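Local coordinates for protein dehalogenase (Rhodospirillaceae, PDB 6A41) that probably expels halide from haloalcohol-type substrates, using a Rossmann-type fold related to the short-chain dehydrogenases/reductases, at residues Lys4-Leu9 / Cys225-Gly230; Ile8-Val13 / His19-Ile24; Pro37-Asp40 / Ala44-Lys47; Lys47-Ser50 / His56-Ser59; Ala65-Ala70 / Thr116-Pro121. One frame throughout, in Å; residues are numbered along the deposited sequence.

Contact 1: Lys4-Leu9 / Cys225-Gly230; sequences KDRVIL and CSDGAG
The backbones of Arg-6, just before strand 7-10, and Ile-8, within it, stay well clear of the turn after helix 214-225, with the CA of Ile-8 8.0 Å from the CA of Cys-225, so side chains do all the bridging. Arg-6 does the polar part. Its chain bends at chi2 (-66°) and then runs out to Asp-227, which sits in a short 3-10 turn. The carboxylate comes to the edge of the guanidinium: Arg-6 NH2 gives a sound bond of 2.9 Å to Asp-227 OD2, on the syn lone pair and close to the guanidinium plane. The other oxygen is held less firmly, since Arg-6 NE reaches Asp-227 OD1 at 3.4 Å by a weak bond, and a second weak one comes from NH2. With the two flat groups turned 34° from each other, the salt bridge falls short of a neat two-pronged pair. Arg-6 NH1, the remaining nitrogen, bonds back to Asp-5 O at 3.1 Å, which helps fix the rotation of the group. Deeper in, Ile-8 CD1 meets Cys-225 CB at 4.2 Å, and both side chains also pack on Val-81 of the neighbouring strand 79-83. Asp-78, against which Arg-6 also packs, bonds through its carboxylate to the backbone N of Val-7. The contact thus joins the first strand of the Rossmann-type sheet to the loop leading to its last strand. Chemically it is a salt bridge at the margin over a small apolar touch, with the charge on Arg-6 probably balanced in part by Asp-227, whose exposed setting likely softens the attraction.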
# COMPACT_ATOMS: atom_id res chain seq x y z
N LYS A 4 -18.18 -2.33 27.37
CA LYS A 4 -19.13 -2.05 28.46
C LYS A 4 -19.78 -0.65 28.13
O LYS A 4 -19.07 0.28 27.81
CB LYS A 4 -18.32 -1.97 29.79
CG LYS A 4 -19.12 -1.63 31.01
CD LYS A 4 -19.91 -2.84 31.44
CE LYS A 4 -20.80 -2.52 32.65
NZ LYS A 4 -22.16 -3.09 32.37
N ASP A 5 -21.08 -0.60 28.13
CA ASP A 5 -21.87 0.63 28.02
C ASP A 5 -21.66 1.26 26.63
O ASP A 5 -21.59 2.48 26.54
CB ASP A 5 -21.46 1.63 29.13
CG ASP A 5 -21.83 1.11 30.58
OD1 ASP A 5 -22.83 0.44 30.77
OD2 ASP A 5 -21.04 1.33 31.49
N ARG A 6 -21.32 0.47 25.58
CA ARG A 6 -21.25 1.07 24.24
C ARG A 6 -22.46 0.60 23.46
O ARG A 6 -22.72 -0.61 23.47
CB ARG A 6 -19.95 0.69 23.49
CG ARG A 6 -18.66 1.22 24.13
CD ARG A 6 -18.61 2.75 24.03
NE ARG A 6 -17.51 3.28 24.86
CZ ARG A 6 -17.64 3.81 26.07
NH1 ARG A 6 -18.81 3.89 26.68
NH2 ARG A 6 -16.55 4.23 26.71
N VAL A 7 -23.13 1.50 22.77
CA VAL A 7 -24.27 1.20 21.91
C VAL A 7 -23.72 1.03 20.49
O VAL A 7 -23.15 2.03 19.92
CB VAL A 7 -25.35 2.36 21.93
CG1 VAL A 7 -26.49 2.04 20.98
CG2 VAL A 7 -25.84 2.56 23.37
N ILE A 8 -23.87 -0.20 19.96
CA ILE A 8 -23.35 -0.55 18.65
C ILE A 8 -24.52 -0.84 17.72
O ILE A 8 -25.30 -1.74 18.02
CB ILE A 8 -22.45 -1.75 18.76
CG1 ILE A 8 -21.31 -1.30 19.68
CG2 ILE A 8 -21.88 -2.15 17.42
CD1 ILE A 8 -20.27 -2.26 19.87
N LEU A 9 -24.62 -0.16 16.59
CA LEU A 9 -25.66 -0.48 15.62
C LEU A 9 -25.02 -1.29 14.51
O LEU A 9 -24.07 -0.82 13.88
CB LEU A 9 -26.12 0.88 15.05
CG LEU A 9 -27.01 0.76 13.86
CD1 LEU A 9 -28.22 -0.08 14.24
CD2 LEU A 9 -27.37 2.21 13.37
N CYS A 225 -14.34 -0.83 17.31
CA CYS A 225 -15.38 -0.10 18.08
C CYS A 225 -14.98 0.35 19.51
O CYS A 225 -15.70 1.16 20.07
CB CYS A 225 -16.70 -0.87 18.13
SG CYS A 225 -17.41 -1.26 16.54
N SER A 226 -13.91 -0.21 20.07
CA SER A 226 -13.55 -0.02 21.47
C SER A 226 -12.79 1.27 21.67
O SER A 226 -12.17 1.90 20.69
CB SER A 226 -12.69 -1.23 22.05
OG SER A 226 -11.32 -1.17 21.53
N ASP A 227 -12.74 1.63 22.93
CA ASP A 227 -11.94 2.82 23.33
C ASP A 227 -10.45 2.65 23.08
O ASP A 227 -9.79 3.58 22.70
CB ASP A 227 -12.16 3.14 24.78
CG ASP A 227 -13.46 3.76 25.00
OD1 ASP A 227 -14.32 3.96 24.08
OD2 ASP A 227 -13.72 3.97 26.19
N GLY A 228 -9.97 1.41 23.21
CA GLY A 228 -8.60 1.13 22.99
C GLY A 228 -8.14 1.34 21.54
O GLY A 228 -6.94 1.57 21.32
N ALA A 229 -9.05 1.35 20.56
CA ALA A 229 -8.72 1.63 19.16
C ALA A 229 -8.92 3.08 18.73
O ALA A 229 -8.95 3.40 17.53
CB ALA A 229 -9.55 0.74 18.26
N GLY A 230 -8.94 3.95 19.72
CA GLY A 230 -9.23 5.38 19.47
C GLY A 230 -8.17 6.15 18.71
O GLY A 230 -8.46 7.27 18.33

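Contact 2: Ile8-Val13 / His19-Ile24; sequences ILITNV and HGTTRI
The imidazole of His-19 leans obliquely on the loop carbonyl of Val-13, with His-19 CD2 3.2 Å from Val-13 O. It meets the ring of Phe-52 edge-to-face, and its NE2 is hydrogen-bonded to Glu-14, so the ring's turn is set by several neighbours. The second flat group, the guanidinium of Arg-23, has one face near the carbonyl oxygen of His-19 in the same helix, while its NH1 makes a salt bridge to Asp-215. Water 1 links the two segments close to the imidazole: it donates to Val-13 O at 2.9 Å and accepts from His-19 N, an amide in the first turn of helix 18-27. Behind it methyl groups pack on the two threonines. Ile-10 CD1, carried out on a CG1 that lies opposite the carbonyl carbon (chi1 -55°), touches Thr-21 CG2 at 3.7 Å and Thr-22 OG1 at 3.6 Å. From the loop, the side chain of Val-13 crosses that of Thr-22 at about a right angle, bringing its CG2 within 3.5 Å of Thr-22 OG1. Thr-21 thus turns its methyl to Ile-10, whereas Thr-22 meets Ile-10 and Val-13 with the oxygen itself, already engaged by Gly-18 O and Tyr-48 OH; Thr-21 OG1 is bonded to Ala-17 O. This is the first beta-alpha unit of a Rossmann-type fold, where reductase relatives bind a dinucleotide through a glycine-rich loop. The chemistry implies a buried joint whose threonine hydroxyls are engaged by carbonyls one turn back, with a water joining the loop carbonyl to an amide near the start of the helix.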
# COMPACT_ATOMS: atom_id res chain seq x y z
N ILE A 8 -23.87 -0.20 19.96
CA ILE A 8 -23.35 -0.55 18.65
C ILE A 8 -24.52 -0.84 17.72
O ILE A 8 -25.30 -1.74 18.02
CB ILE A 8 -22.45 -1.75 18.76
CG1 ILE A 8 -21.31 -1.30 19.68
CG2 ILE A 8 -21.88 -2.15 17.42
CD1 ILE A 8 -20.27 -2.26 19.87
N LEU A 9 -24.62 -0.16 16.59
CA LEU A 9 -25.66 -0.48 15.62
C LEU A 9 -25.02 -1.29 14.51
O LEU A 9 -24.07 -0.82 13.88
CB LEU A 9 -26.12 0.88 15.05
CG LEU A 9 -27.01 0.76 13.86
CD1 LEU A 9 -28.22 -0.08 14.24
CD2 LEU A 9 -27.37 2.21 13.37
N ILE A 10 -25.51 -2.47 14.21
CA ILE A 10 -24.97 -3.30 13.18
C ILE A 10 -26.06 -3.39 12.06
O ILE A 10 -27.22 -3.68 12.34
CB ILE A 10 -24.70 -4.71 13.66
CG1 ILE A 10 -23.77 -4.74 14.93
CG2 ILE A 10 -24.06 -5.57 12.54
CD1 ILE A 10 -23.65 -6.09 15.61
N THR A 11 -25.71 -3.08 10.85
CA THR A 11 -26.62 -3.19 9.74
C THR A 11 -26.61 -4.57 9.10
O THR A 11 -25.70 -5.37 9.25
CB THR A 11 -26.33 -2.15 8.64
OG1 THR A 11 -25.02 -2.37 8.08
CG2 THR A 11 -26.35 -0.77 9.24
N ASN A 12 -27.66 -4.84 8.34
CA ASN A 12 -27.82 -6.09 7.58
C ASN A 12 -27.35 -7.29 8.36
O ASN A 12 -26.58 -8.16 7.86
CB ASN A 12 -27.13 -5.91 6.24
CG ASN A 12 -27.58 -4.69 5.47
OD1 ASN A 12 -28.76 -4.58 5.09
ND2 ASN A 12 -26.71 -3.74 5.30
N VAL A 13 -27.84 -7.40 9.59
CA VAL A 13 -27.23 -8.32 10.53
C VAL A 13 -27.34 -9.80 10.18
O VAL A 13 -26.54 -10.64 10.69
CB VAL A 13 -27.78 -8.11 11.96
CG1 VAL A 13 -29.11 -8.77 12.19
CG2 VAL A 13 -26.80 -8.52 13.02
N HIS A 19 -23.74 -11.78 12.62
CA HIS A 19 -23.83 -12.66 13.73
C HIS A 19 -22.59 -12.72 14.57
O HIS A 19 -22.67 -12.71 15.80
CB HIS A 19 -24.25 -14.07 13.29
CG HIS A 19 -25.68 -14.14 12.89
ND1 HIS A 19 -26.39 -15.32 12.90
CD2 HIS A 19 -26.59 -13.15 12.66
CE1 HIS A 19 -27.65 -15.05 12.55
NE2 HIS A 19 -27.79 -13.75 12.39
N GLY A 20 -21.43 -12.85 13.89
CA GLY A 20 -20.10 -12.86 14.63
C GLY A 20 -19.99 -11.59 15.45
O GLY A 20 -19.61 -11.63 16.60
N THR A 21 -20.30 -10.43 14.82
CA THR A 21 -20.14 -9.21 15.49
C THR A 21 -21.14 -9.13 16.67
O THR A 21 -20.77 -8.72 17.71
CB THR A 21 -20.32 -8.00 14.57
OG1 THR A 21 -19.38 -8.13 13.45
CG2 THR A 21 -20.03 -6.71 15.34
N THR A 22 -22.40 -9.51 16.47
CA THR A 22 -23.38 -9.43 17.57
C THR A 22 -22.90 -10.22 18.79
O THR A 22 -22.91 -9.74 19.94
CB THR A 22 -24.71 -10.07 17.12
OG1 THR A 22 -25.28 -9.29 16.09
CG2 THR A 22 -25.70 -10.14 18.27
N ARG A 23 -22.49 -11.43 18.47
CA ARG A 23 -22.05 -12.42 19.47
C ARG A 23 -20.87 -11.92 20.33
O ARG A 23 -20.90 -11.97 21.61
CB ARG A 23 -21.65 -13.75 18.79
CG ARG A 23 -21.35 -14.84 19.77
CD ARG A 23 -20.87 -16.19 19.14
NE ARG A 23 -21.89 -16.62 18.24
CZ ARG A 23 -21.89 -16.64 16.90
NH1 ARG A 23 -20.89 -16.30 16.17
NH2 ARG A 23 -23.02 -17.04 16.31
N ILE A 24 -19.84 -11.45 19.67
CA ILE A 24 -18.69 -10.91 20.41
C ILE A 24 -19.02 -9.59 21.12
O ILE A 24 -18.61 -9.44 22.28
CB ILE A 24 -17.46 -10.77 19.48
CG1 ILE A 24 -17.00 -12.14 18.89
CG2 ILE A 24 -16.27 -10.22 20.26
CD1 ILE A 24 -16.71 -13.21 19.95
O HOH W 1 -24.57 -12.60 9.98

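Contact 3: Pro37-Asp40 / Ala44-Lys47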
# COMPACT_ATOMS: atom_id res chain seq x y z
N PRO A 37 -33.17 -6.01 6.60
CA PRO A 37 -34.39 -5.93 5.81
C PRO A 37 -35.46 -6.88 6.22
O PRO A 37 -36.60 -6.63 5.92
CB PRO A 37 -33.95 -6.36 4.40
CG PRO A 37 -32.55 -6.02 4.40
CD PRO A 37 -32.00 -6.29 5.76
N SER A 38 -35.16 -7.96 6.88
CA SER A 38 -36.18 -8.89 7.33
C SER A 38 -36.89 -8.48 8.60
O SER A 38 -37.92 -8.99 8.88
CB SER A 38 -35.63 -10.26 7.53
OG SER A 38 -34.79 -10.42 8.64
N PHE A 39 -36.34 -7.53 9.34
CA PHE A 39 -36.84 -7.11 10.61
C PHE A 39 -38.16 -6.27 10.60
O PHE A 39 -38.63 -5.89 11.67
CB PHE A 39 -35.76 -6.42 11.46
CG PHE A 39 -34.64 -7.31 11.92
CD1 PHE A 39 -34.65 -8.69 11.71
CD2 PHE A 39 -33.57 -6.80 12.56
CE1 PHE A 39 -33.66 -9.50 12.16
CE2 PHE A 39 -32.54 -7.62 12.96
CZ PHE A 39 -32.61 -8.95 12.82
N ASP A 40 -38.76 -5.98 9.45
CA ASP A 40 -40.19 -5.57 9.44
C ASP A 40 -41.09 -6.72 9.87
O ASP A 40 -42.25 -6.49 10.20
CB ASP A 40 -40.64 -4.91 8.13
CG ASP A 40 -40.40 -5.75 6.91
OD1 ASP A 40 -39.82 -6.89 6.99
OD2 ASP A 40 -40.75 -5.18 5.83
N ALA A 44 -38.90 -12.76 12.40
CA ALA A 44 -37.48 -12.57 12.17
C ALA A 44 -36.81 -11.85 13.32
O ALA A 44 -35.72 -12.22 13.72
CB ALA A 44 -37.21 -11.79 10.92
N ARG A 45 -37.43 -10.78 13.80
CA ARG A 45 -36.96 -10.09 15.03
C ARG A 45 -36.85 -10.99 16.23
O ARG A 45 -35.83 -10.98 16.94
CB ARG A 45 -37.85 -8.90 15.39
CG ARG A 45 -37.89 -7.86 14.29
CD ARG A 45 -38.38 -6.53 14.81
NE ARG A 45 -39.75 -6.54 15.39
CZ ARG A 45 -40.88 -6.37 14.68
NH1 ARG A 45 -40.89 -6.19 13.38
NH2 ARG A 45 -42.03 -6.40 15.32
N HIS A 46 -37.88 -11.84 16.42
CA HIS A 46 -37.92 -12.79 17.52
C HIS A 46 -36.83 -13.86 17.44
O HIS A 46 -36.23 -14.19 18.42
CB HIS A 46 -39.30 -13.45 17.69
CG HIS A 46 -40.42 -12.45 17.96
ND1 HIS A 46 -41.78 -12.72 17.72
CD2 HIS A 46 -40.37 -11.14 18.37
CE1 HIS A 46 -42.50 -11.65 18.01
NE2 HIS A 46 -41.67 -10.67 18.36
N LYS A 47 -36.61 -14.39 16.30
CA LYS A 47 -35.54 -15.36 16.06
C LYS A 47 -34.14 -14.73 16.33
O LYS A 47 -33.27 -15.35 17.02
CB LYS A 47 -35.67 -15.76 14.61
CG LYS A 47 -34.76 -16.78 14.05
CD LYS A 47 -35.17 -17.03 12.58
CE LYS A 47 -35.15 -18.53 12.29
NZ LYS A 47 -33.80 -18.97 12.71
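Phe-39 O is the polar atom that Arg-45 grips: NH1 donates to it at 2.8 Å along a nearly straight N-H (168°), with the oxygen lying in the plane of the guanidinium and the donor tilted from the carbonyl plane. The bond ties a loop to the helix that follows it, in the second beta-alpha unit of the Rossmann-type fold, after strand 31-34 and on helix 42-51. Arg-45 CD passes 3.2 Å from Phe-39 O, and the bend at chi3 (-61°) turns the guanidinium back so that NH1 reaches the same oxygen. The carbon part of the arginine therefore packs along the same residue that its tip holds, and Arg-45 CG lies 3.8 Å from Phe-39 CB. The ring of Phe-39 stands almost perpendicular to the guanidinium, so the two do not lie flat on each other. Its CD1 meets the methyl of Ala-44 at 4.1 Å, and the ring goes on to touch Val-13 and Ala-57, which makes it the buried part of an otherwise superficial contact. Ala-44 presses the loop from its own side: its CB faces the backbone and side chain of Ser-38, whose hydroxyl is hydrogen-bonded to Asp-36. Pinned by one arginine and wedged by one phenylalanine, the loop is folded back on the first turns of its helix. The closest approach of that methyl is Ala-44 CB to Ser-38 O, at 3.5 Å.

Contact 4: Lys47-Ser50 / His56-Ser59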
# COMPACT_ATOMS: atom_id res chain seq x y z
N LYS A 47 -36.61 -14.39 16.30
CA LYS A 47 -35.54 -15.36 16.06
C LYS A 47 -34.14 -14.73 16.33
O LYS A 47 -33.27 -15.35 17.02
CB LYS A 47 -35.67 -15.76 14.61
CG LYS A 47 -34.76 -16.78 14.05
CD LYS A 47 -35.17 -17.03 12.58
CE LYS A 47 -35.15 -18.53 12.29
NZ LYS A 47 -33.80 -18.97 12.71
N TYR A 48 -33.91 -13.49 15.87
CA TYR A 48 -32.57 -12.85 16.16
C TYR A 48 -32.37 -12.67 17.69
O TYR A 48 -31.36 -12.93 18.30
CB TYR A 48 -32.46 -11.53 15.41
CG TYR A 48 -31.23 -10.72 15.73
CD1 TYR A 48 -29.97 -11.11 15.27
CD2 TYR A 48 -31.33 -9.60 16.50
CE1 TYR A 48 -28.83 -10.38 15.56
CE2 TYR A 48 -30.22 -8.88 16.79
CZ TYR A 48 -28.93 -9.30 16.35
OH TYR A 48 -27.83 -8.40 16.62
N GLU A 49 -33.38 -12.11 18.32
CA GLU A 49 -33.36 -11.78 19.70
C GLU A 49 -33.29 -13.06 20.57
O GLU A 49 -32.61 -13.04 21.62
CB GLU A 49 -34.50 -10.87 20.12
CG GLU A 49 -34.41 -9.47 19.48
CD GLU A 49 -35.45 -8.47 19.96
OE1 GLU A 49 -36.37 -8.92 20.72
OE2 GLU A 49 -35.38 -7.27 19.63
N SER A 50 -33.88 -14.14 20.15
CA SER A 50 -33.79 -15.33 20.94
C SER A 50 -32.39 -15.99 20.78
O SER A 50 -31.86 -16.60 21.70
CB SER A 50 -34.97 -16.23 20.62
OG SER A 50 -34.59 -17.01 19.55
N HIS A 56 -31.12 -5.99 20.37
CA HIS A 56 -32.46 -5.46 20.00
C HIS A 56 -32.59 -5.41 18.45
O HIS A 56 -31.85 -4.66 17.74
CB HIS A 56 -32.63 -4.07 20.55
CG HIS A 56 -33.96 -3.44 20.20
ND1 HIS A 56 -35.14 -3.76 20.85
CD2 HIS A 56 -34.29 -2.48 19.29
CE1 HIS A 56 -36.16 -3.10 20.28
NE2 HIS A 56 -35.65 -2.27 19.38
N ALA A 57 -33.58 -6.09 17.92
CA ALA A 57 -33.88 -6.04 16.48
C ALA A 57 -34.80 -4.81 16.22
O ALA A 57 -35.91 -4.72 16.79
CB ALA A 57 -34.54 -7.34 16.07
N LEU A 58 -34.37 -3.89 15.37
CA LEU A 58 -35.15 -2.68 15.08
C LEU A 58 -36.20 -3.00 14.03
O LEU A 58 -35.94 -3.73 13.02
CB LEU A 58 -34.21 -1.63 14.50
CG LEU A 58 -33.20 -1.16 15.55
CD1 LEU A 58 -32.01 -0.49 14.81
CD2 LEU A 58 -33.83 -0.11 16.42
N SER A 59 -37.40 -2.52 14.25
CA SER A 59 -38.51 -2.92 13.39
C SER A 59 -38.59 -2.00 12.13
O SER A 59 -39.23 -2.35 11.16
CB SER A 59 -39.84 -2.93 14.19
OG SER A 59 -40.00 -1.64 14.71
O HOH W 2 -37.40 -5.85 18.65
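Glu-49, Ala-57 and Tyr-48 make most of this joint between helix 42-51 and the short strand 56-57. Glu-49 reaches across on a chain extended beyond CG (chi2 -174°) and sets OE2 against the strand backbone, where it accepts from Ala-57 N at 2.7 Å on a nearly straight bond of 165°. The oxygen uses its anti lone pair, the side away from OE1. Water 2 donates to the same OE2 at 2.7 Å and to Ala-57 O at 2.6 Å, so one carboxylate oxygen holds the amide directly and the carbonyl through the water. His-56 CA lies 3.5 Å from OE2, and the histidine ring stands obliquely beside it. Ala-57 turns its methyl back toward the helix and meets Tyr-48 CD2 at 3.9 Å. That ring, its OH bonded to Thr-22, also packs on Phe-39 and Phe-52. With an alanine in place of Glu-49, the amide of Ala-57 would probably lose its acceptor and the water one of its anchors, loosening the strand's hold on the helix. The contact closes the beta-alpha-beta crossover from strand 31-34 through helix 42-51 to the strand at this border of the chain's sheet. Its chemistry implies a carboxylate standing in as the hydrogen-bond partner of the strand's outer backbone, with the water and the amide probably stabilising its negative charge.

Contact 5: Ala65-Ala70 / Thr116-Pro121; sequences AMVELA and TQLVAP
Val-67 carries this helix-to-helix packing against Leu-118 and Val-119, between helix 63-74 and the long helix 98-126, both lying on the same face of the Rossmann-type sheet. From its CA the bond to CB points at the other helix, and the two methyls divide the work beyond it. CG1 swings anti to the backbone N (chi1 173°) and ends up 3.8 Å from Leu-118 O, with Val-119 CG2 close by at 4.1 Å. CG2, beside the backbone N, fits between two residues of the opposing helix: it lies 4.0 Å from Leu-118 CB and 4.0 Å from Val-119 CG2. The valine so presents both methyls to one turn of the partner. Leu-118 answers with its CB, while Val-119 offers one methyl and packs on Leu-80 of strand 79-83 as well, which seats the long helix on the sheet. An alanine at Val-67 would remove both methyls and is likely to open a gap opposite Leu-118 and Val-119, leaving the two helices joined less closely here. The touch is wholly apolar apart from that carbonyl oxygen. Away from Val-67, Gln-117 NE2 bonds to Leu-93 O of the second subunit, so the long helix packs inward on its own chain and outward on a neighbour, as the equivalent helix does in related short-chain dehydrogenase tetramers. Further along, the helix kinks at Pro-121, whose ring nitrogen has no hydrogen to give to the turn before. Across the whole contact the closest CA pair is Val-67 and Leu-118, 6.8 Å apart.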
# COMPACT_ATOMS: atom_id res chain seq x y z
N ALA A 65 -35.69 6.14 8.69
CA ALA A 65 -36.56 5.70 9.78
C ALA A 65 -35.79 4.79 10.74
O ALA A 65 -36.05 4.79 11.97
CB ALA A 65 -37.78 4.93 9.21
N MSE A 66 -34.94 3.93 10.16
CA MSE A 66 -34.17 2.93 11.00
C MSE A 66 -33.24 3.68 11.93
O MSE A 66 -33.18 3.39 13.10
CB MSE A 66 -33.47 1.92 10.15
CG MSE A 66 -32.77 0.82 10.96
SE MSE A 66 -30.98 1.49 11.57
CE MSE A 66 -30.23 1.44 9.70
N VAL A 67 -32.57 4.71 11.41
CA VAL A 67 -31.65 5.53 12.25
C VAL A 67 -32.35 6.31 13.32
O VAL A 67 -31.89 6.36 14.45
CB VAL A 67 -30.72 6.43 11.39
CG1 VAL A 67 -29.90 7.39 12.23
CG2 VAL A 67 -29.81 5.52 10.65
N GLU A 68 -33.48 6.91 12.96
CA GLU A 68 -34.23 7.67 13.93
C GLU A 68 -34.70 6.77 15.09
O GLU A 68 -34.61 7.17 16.26
CB GLU A 68 -35.43 8.31 13.25
CG GLU A 68 -36.36 9.06 14.22
CD GLU A 68 -37.59 9.66 13.55
OE1 GLU A 68 -37.57 9.97 12.33
OE2 GLU A 68 -38.58 9.82 14.25
N LEU A 69 -35.18 5.57 14.75
CA LEU A 69 -35.53 4.59 15.72
C LEU A 69 -34.36 4.11 16.59
O LEU A 69 -34.51 3.95 17.83
CB LEU A 69 -36.17 3.41 15.02
CG LEU A 69 -36.91 2.42 15.89
CD1 LEU A 69 -38.05 3.04 16.70
CD2 LEU A 69 -37.40 1.27 14.99
N ALA A 70 -33.23 3.83 15.97
CA ALA A 70 -32.00 3.36 16.68
C ALA A 70 -31.66 4.43 17.66
O ALA A 70 -31.43 4.16 18.84
CB ALA A 70 -30.85 3.17 15.71
N THR A 116 -23.86 6.45 6.84
CA THR A 116 -22.91 7.31 7.55
C THR A 116 -23.39 8.76 7.63
O THR A 116 -23.29 9.38 8.70
CB THR A 116 -21.52 7.22 6.95
OG1 THR A 116 -21.13 5.85 6.87
CG2 THR A 116 -20.51 7.92 7.74
N GLN A 117 -24.00 9.28 6.57
CA GLN A 117 -24.55 10.63 6.54
C GLN A 117 -25.68 10.82 7.59
O GLN A 117 -25.77 11.83 8.21
CB GLN A 117 -25.26 10.90 5.23
CG GLN A 117 -24.37 11.17 4.09
CD GLN A 117 -25.24 11.58 2.86
OE1 GLN A 117 -25.99 10.71 2.39
NE2 GLN A 117 -25.20 12.87 2.45
N LEU A 118 -26.50 9.79 7.72
CA LEU A 118 -27.56 9.71 8.73
C LEU A 118 -27.06 9.59 10.17
O LEU A 118 -27.60 10.23 11.05
CB LEU A 118 -28.52 8.57 8.35
CG LEU A 118 -29.35 8.83 7.14
CD1 LEU A 118 -29.95 7.51 6.68
CD2 LEU A 118 -30.49 9.85 7.42
N VAL A 119 -25.98 8.85 10.42
CA VAL A 119 -25.56 8.59 11.84
C VAL A 119 -24.55 9.60 12.35
O VAL A 119 -24.54 9.89 13.55
CB VAL A 119 -24.91 7.15 11.93
CG1 VAL A 119 -24.34 6.84 13.29
CG2 VAL A 119 -26.01 6.10 11.79
N ALA A 120 -23.63 10.00 11.48
CA ALA A 120 -22.55 10.94 11.82
C ALA A 120 -22.96 12.25 12.59
O ALA A 120 -22.26 12.58 13.60
CB ALA A 120 -21.61 11.25 10.64
N PRO A 121 -24.07 12.89 12.22
CA PRO A 121 -24.38 14.12 12.88
C PRO A 121 -24.61 13.98 14.41
O PRO A 121 -24.20 14.87 15.19
CB PRO A 121 -25.68 14.58 12.20
CG PRO A 121 -25.63 13.99 10.87
CD PRO A 121 -24.88 12.71 11.00

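From the N terminus, strand 7-10 opens both contact 1 and contact 2. Contact 2 closes at once on helix 18-27, the first crossover of the sheet; contact 1 closes only with the loop after helix 214-225, so contacts 3, 4 and 5 nest inside its wide loop. Contacts 3 and 4 follow contact 2 in series and share Lys-47, so that helix 42-51 is tied first to the loop before it and then to strand 56-57. Contact 5 comes next, joining helix 63-74 to helix 98-126. Contacts 2 and 4 meet through Tyr-48, and Leu-9 of strand 7-10 and Leu-58 both meet Met-66, tying contacts 1, 2 and 4 to contact 5.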